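PDB 2ZQE: MutS2 protein from Thermus thermophilus, which probably cuts DNA through its C-terminal Smr endonuclease domain, an activity linked to the suppression of homologous recombination. Local coordinates for residues L12-A15 with E16-E20; E26-A30 with L31-T35. One frame throughout, in Å; residues are numbered along the deposited sequence.

Overall arrangement
From the N terminus the chain runs through strand 6-8, climbs a short loop into helix 14-30 and returns along strand 35-39, which lies parallel to the first strand: a beta-alpha-beta unit of the Smr domain. Contact 1 (12-15 with 16-20) winds the loop into the first turns of that helix. Contact 2 (26-30 with 31-35) ends the helix and hands the chain on to strand 35-39. The two are in series, neither enclosing nor crossing the other, with centres about 19 Å apart. At its start the helix packs on helix 46-57 through Val14, Ala17 and Leu18; at its end Ala28 and Leu33 rest on Leu81 of strand 76-81.

Contact 1: residues L12-A15 with E16-E20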
loop_
_atom_site.group_PDB
_atom_site.type_symbol
_atom_site.label_atom_id
_atom_site.label_comp_id
_atom_site.label_asym_id
_atom_site.label_seq_id
_atom_site.Cartn_x
_atom_site.Cartn_y
_atom_site.Cartn_z
ATOM N N LEU A 12 -2.552 -6.427 -11.051
ATOM C CA LEU A 12 -1.648 -7.477 -10.571
ATOM C C LEU A 12 -2.414 -8.567 -9.804
ATOM O O LEU A 12 -3.416 -8.293 -9.167
ATOM C CB LEU A 12 -0.573 -6.866 -9.653
ATOM C CG LEU A 12 0.369 -5.823 -10.286
ATOM C CD1 LEU A 12 1.311 -5.275 -9.245
ATOM C CD2 LEU A 12 1.136 -6.429 -11.465
ATOM N N THR A 13 -1.923 -9.805 -9.845
ATOM C CA THR A 13 -2.422 -10.834 -8.926
ATOM C C THR A 13 -2.062 -10.452 -7.493
ATOM O O THR A 13 -1.205 -9.594 -7.286
ATOM C CB THR A 13 -1.801 -12.190 -9.222
ATOM O OG1 THR A 13 -0.364 -12.117 -9.063
ATOM C CG2 THR A 13 -2.156 -12.591 -10.630
ATOM N N VAL A 14 -2.682 -11.102 -6.515
ATOM C CA VAL A 14 -2.262 -10.891 -5.099
ATOM C C VAL A 14 -0.742 -11.074 -4.927
ATOM O O VAL A 14 -0.058 -10.229 -4.325
ATOM C CB VAL A 14 -3.057 -11.799 -4.134
ATOM C CG1 VAL A 14 -2.416 -11.836 -2.740
ATOM C CG2 VAL A 14 -4.512 -11.330 -4.047
ATOM N N ALA A 15 -0.207 -12.159 -5.485
ATOM C CA ALA A 15 1.234 -12.435 -5.333
ATOM C C ALA A 15 2.121 -11.355 -5.953
ATOM O O ALA A 15 3.106 -10.912 -5.342
ATOM C CB ALA A 15 1.565 -13.809 -5.908
ATOM N N GLU A 16 1.777 -10.916 -7.163
ATOM C CA GLU A 16 2.541 -9.862 -7.826
ATOM C C GLU A 16 2.423 -8.556 -7.032
ATOM O O GLU A 16 3.417 -7.839 -6.831
ATOM C CB GLU A 16 1.990 -9.614 -9.223
ATOM C CG GLU A 16 2.336 -10.656 -10.279
ATOM C CD GLU A 16 1.576 -10.377 -11.576
ATOM O OE1 GLU A 16 0.351 -10.241 -11.502
ATOM O OE2 GLU A 16 2.203 -10.244 -12.658
ATOM N N ALA A 17 1.207 -8.266 -6.585
ATOM C CA ALA A 17 0.942 -7.042 -5.815
ATOM C C ALA A 17 1.741 -7.003 -4.520
ATOM O O ALA A 17 2.349 -5.984 -4.187
ATOM C CB ALA A 17 -0.571 -6.875 -5.542
ATOM N N LEU A 18 1.762 -8.117 -3.796
ATOM C CA LEU A 18 2.532 -8.175 -2.546
ATOM C C LEU A 18 4.045 -8.061 -2.757
ATOM O O LEU A 18 4.737 -7.426 -1.960
ATOM C CB LEU A 18 2.190 -9.442 -1.755
ATOM C CG LEU A 18 0.823 -9.396 -1.060
ATOM C CD1 LEU A 18 0.642 -10.618 -0.169
ATOM C CD2 LEU A 18 0.603 -8.149 -0.246
ATOM N N LEU A 19 4.552 -8.682 -3.827
ATOM C CA LEU A 19 5.961 -8.494 -4.207
ATOM C C LEU A 19 6.286 -7.014 -4.464
ATOM O O LEU A 19 7.326 -6.486 -3.995
ATOM C CB LEU A 19 6.308 -9.365 -5.430
ATOM C CG LEU A 19 7.759 -9.301 -5.924
ATOM C CD1 LEU A 19 8.693 -9.854 -4.868
ATOM C CD2 LEU A 19 7.881 -10.108 -7.186
ATOM N N GLU A 20 5.403 -6.339 -5.202
ATOM C CA GLU A 20 5.610 -4.930 -5.489
ATOM C C GLU A 20 5.460 -4.073 -4.245
ATOM O O GLU A 20 6.188 -3.092 -4.083
ATOM C CB GLU A 20 4.709 -4.441 -6.634
ATOM C CG GLU A 20 4.884 -2.955 -6.988
ATOM C CD GLU A 20 6.343 -2.548 -7.156
ATOM O OE1 GLU A 20 7.092 -3.317 -7.788
ATOM O OE2 GLU A 20 6.743 -1.463 -6.656
#
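Thr13 and Glu16 reach for each other's backbone N-H and form a capping box, with Thr13 as the N-cap of helix 14-30. Thr13 OG1 accepts from Glu16 N at 3.1 Å. In return Glu16 OE1 takes the N-H of Thr13 at 2.8 Å in a nearly straight bond (168°), using the lone pair turned away from OE2. What brings OG1 over the helix start is a chi1 of 61°, which sets it between its own N and carbonyl carbon. Glu16 CG, anti to its carbonyl carbon (chi1 -75°), leads an extended chain back toward the loop.

Leu12 comes in from the loop beside this box: its CB rests against Glu16 CB and its CD1 lies 3.9 Å from Ala17 CA, while CD2 runs up against the carboxylate. With an alanine here, CD1 and CD2 would be gone, which would probably open a gap beside Ala17 CA and strip the Glu16 carboxylate of its contact with CD2.

Behind the cap, Thr13 O, Val14 O and Ala15 O receive the N-H groups of Ala17, Leu18 and Leu19. Val14 and Leu18 lie side by side and pack on helix 46-57, with Val14 CG1 4.2 Å from Leu18 CD1.

Contact 2: residues E26-A30 with L31-T35; sequences EEARA and LGLST
Ala28 O and Leu33 N close the end of helix 14-30 in a Schellman motif, where Gly32 breaks the helical course with a positive phi of 80°. Leu33 N donates to Ala28 O at 2.9 Å, wrapping the chain back over the last turn. One step inside, Gly32 N bonds Arg29 O at 3.1 Å, approaching from above the carbonyl plane instead of along a lone pair. Leu31 N keeps the helical bond to Glu27 O and adds a long, weak one to Ala28 O. The phi of Gly32 is one that glycine adopts readily, having no side chain to strain it.

Among the side chains, Leu33 sits beside the helix end: its CB is 3.4 Å from Ala28 O, and CD1 approaches the Ala28 methyl. With CG anti to the carbonyl carbon (chi1 -59°), Leu33 lies back along Ala28, and both also touch Leu81 of strand 76-81. Arg29 turns from the motif to the C-terminal tail, where its NE and NH2 bond the carbonyl oxygens of Arg82 and Pro83. Just before the glycine, Leu31 lays its CB 3.4 Å from Glu27 O, the same oxygen that receives its N-H.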
loop_
_atom_site.group_PDB
_atom_site.type_symbol
_atom_site.label_atom_id
_atom_site.label_comp_id
_atom_site.label_asym_id
_atom_site.label_seq_id
_atom_site.Cartn_x
_atom_site.Cartn_y
_atom_site.Cartn_z
ATOM N N GLU A 26 10.304 -0.781 0.643
ATOM C CA GLU A 26 11.766 -0.710 0.734
ATOM C C GLU A 26 12.283 0.606 0.144
ATOM O O GLU A 26 13.114 1.295 0.754
ATOM C CB GLU A 26 12.408 -1.907 0.026
ATOM C CG GLU A 26 13.908 -2.098 0.349
ATOM C CD GLU A 26 14.221 -2.439 1.813
ATOM O OE1 GLU A 26 13.305 -2.704 2.630
ATOM O OE2 GLU A 26 15.434 -2.476 2.152
ATOM N N GLU A 27 11.781 0.954 -1.038
ATOM C CA GLU A 27 12.224 2.154 -1.734
ATOM C C GLU A 27 11.778 3.416 -0.996
ATOM O O GLU A 27 12.530 4.384 -0.895
ATOM C CB GLU A 27 11.737 2.147 -3.190
ATOM C CG GLU A 27 12.455 1.072 -4.008
ATOM C CD GLU A 27 12.007 0.992 -5.457
ATOM O OE1 GLU A 27 11.326 1.915 -5.940
ATOM O OE2 GLU A 27 12.371 -0.002 -6.122
ATOM N N ALA A 28 10.561 3.402 -0.469
ATOM C CA ALA A 28 10.024 4.572 0.232
ATOM C C ALA A 28 10.868 4.863 1.475
ATOM O O ALA A 28 11.230 6.017 1.714
ATOM C CB ALA A 28 8.556 4.364 0.604
ATOM N N ARG A 29 11.224 3.824 2.229
ATOM C CA ARG A 29 12.109 4.005 3.392
ATOM C C ARG A 29 13.545 4.388 2.993
ATOM O O ARG A 29 14.184 5.200 3.677
ATOM C CB ARG A 29 12.107 2.775 4.300
ATOM C CG ARG A 29 10.840 2.724 5.175
ATOM C CD ARG A 29 11.048 1.964 6.488
ATOM N NE ARG A 29 11.841 2.720 7.462
ATOM C CZ ARG A 29 13.141 2.540 7.688
ATOM N NH1 ARG A 29 13.821 1.616 7.016
ATOM N NH2 ARG A 29 13.766 3.282 8.597
ATOM N N ALA A 30 14.029 3.822 1.891
ATOM C CA ALA A 30 15.374 4.136 1.372
ATOM C C ALA A 30 15.468 5.619 1.018
ATOM O O ALA A 30 16.517 6.244 1.212
ATOM C CB ALA A 30 15.716 3.263 0.135
ATOM N N LEU A 31 14.365 6.163 0.507
ATOM C CA LEU A 31 14.294 7.550 0.073
ATOM C C LEU A 31 14.003 8.488 1.247
ATOM O O LEU A 31 14.099 9.703 1.103
ATOM C CB LEU A 31 13.238 7.735 -1.030
ATOM C CG LEU A 31 13.270 9.087 -1.766
ATOM C CD1 LEU A 31 14.706 9.436 -2.201
ATOM C CD2 LEU A 31 12.309 9.155 -2.972
ATOM N N GLY A 32 13.642 7.928 2.401
ATOM C CA GLY A 32 13.339 8.757 3.572
ATOM C C GLY A 32 11.950 9.381 3.563
ATOM O O GLY A 32 11.737 10.455 4.148
ATOM N N LEU A 33 11.002 8.703 2.903
ATOM C CA LEU A 33 9.620 9.164 2.814
ATOM C C LEU A 33 8.841 8.795 4.056
ATOM O O LEU A 33 9.110 7.764 4.683
ATOM C CB LEU A 33 8.926 8.552 1.590
ATOM C CG LEU A 33 9.562 8.844 0.224
ATOM C CD1 LEU A 33 8.674 8.309 -0.893
ATOM C CD2 LEU A 33 9.810 10.314 0.041
ATOM N N SER A 34 7.867 9.642 4.390
ATOM C CA SER A 34 7.024 9.414 5.551
ATOM C C SER A 34 5.745 8.670 5.191
ATOM O O SER A 34 5.119 8.072 6.066
ATOM C CB SER A 34 6.662 10.744 6.213
ATOM O OG SER A 34 5.878 11.521 5.328
ATOM N N THR A 35 5.345 8.747 3.921
ATOM C CA THR A 35 4.047 8.230 3.483
ATOM C C THR A 35 4.173 7.587 2.110
ATOM O O THR A 35 4.980 8.041 1.287
ATOM C CB THR A 35 2.992 9.356 3.421
ATOM O OG1 THR A 35 3.034 10.115 4.641
ATOM C CG2 THR A 35 1.582 8.786 3.257
#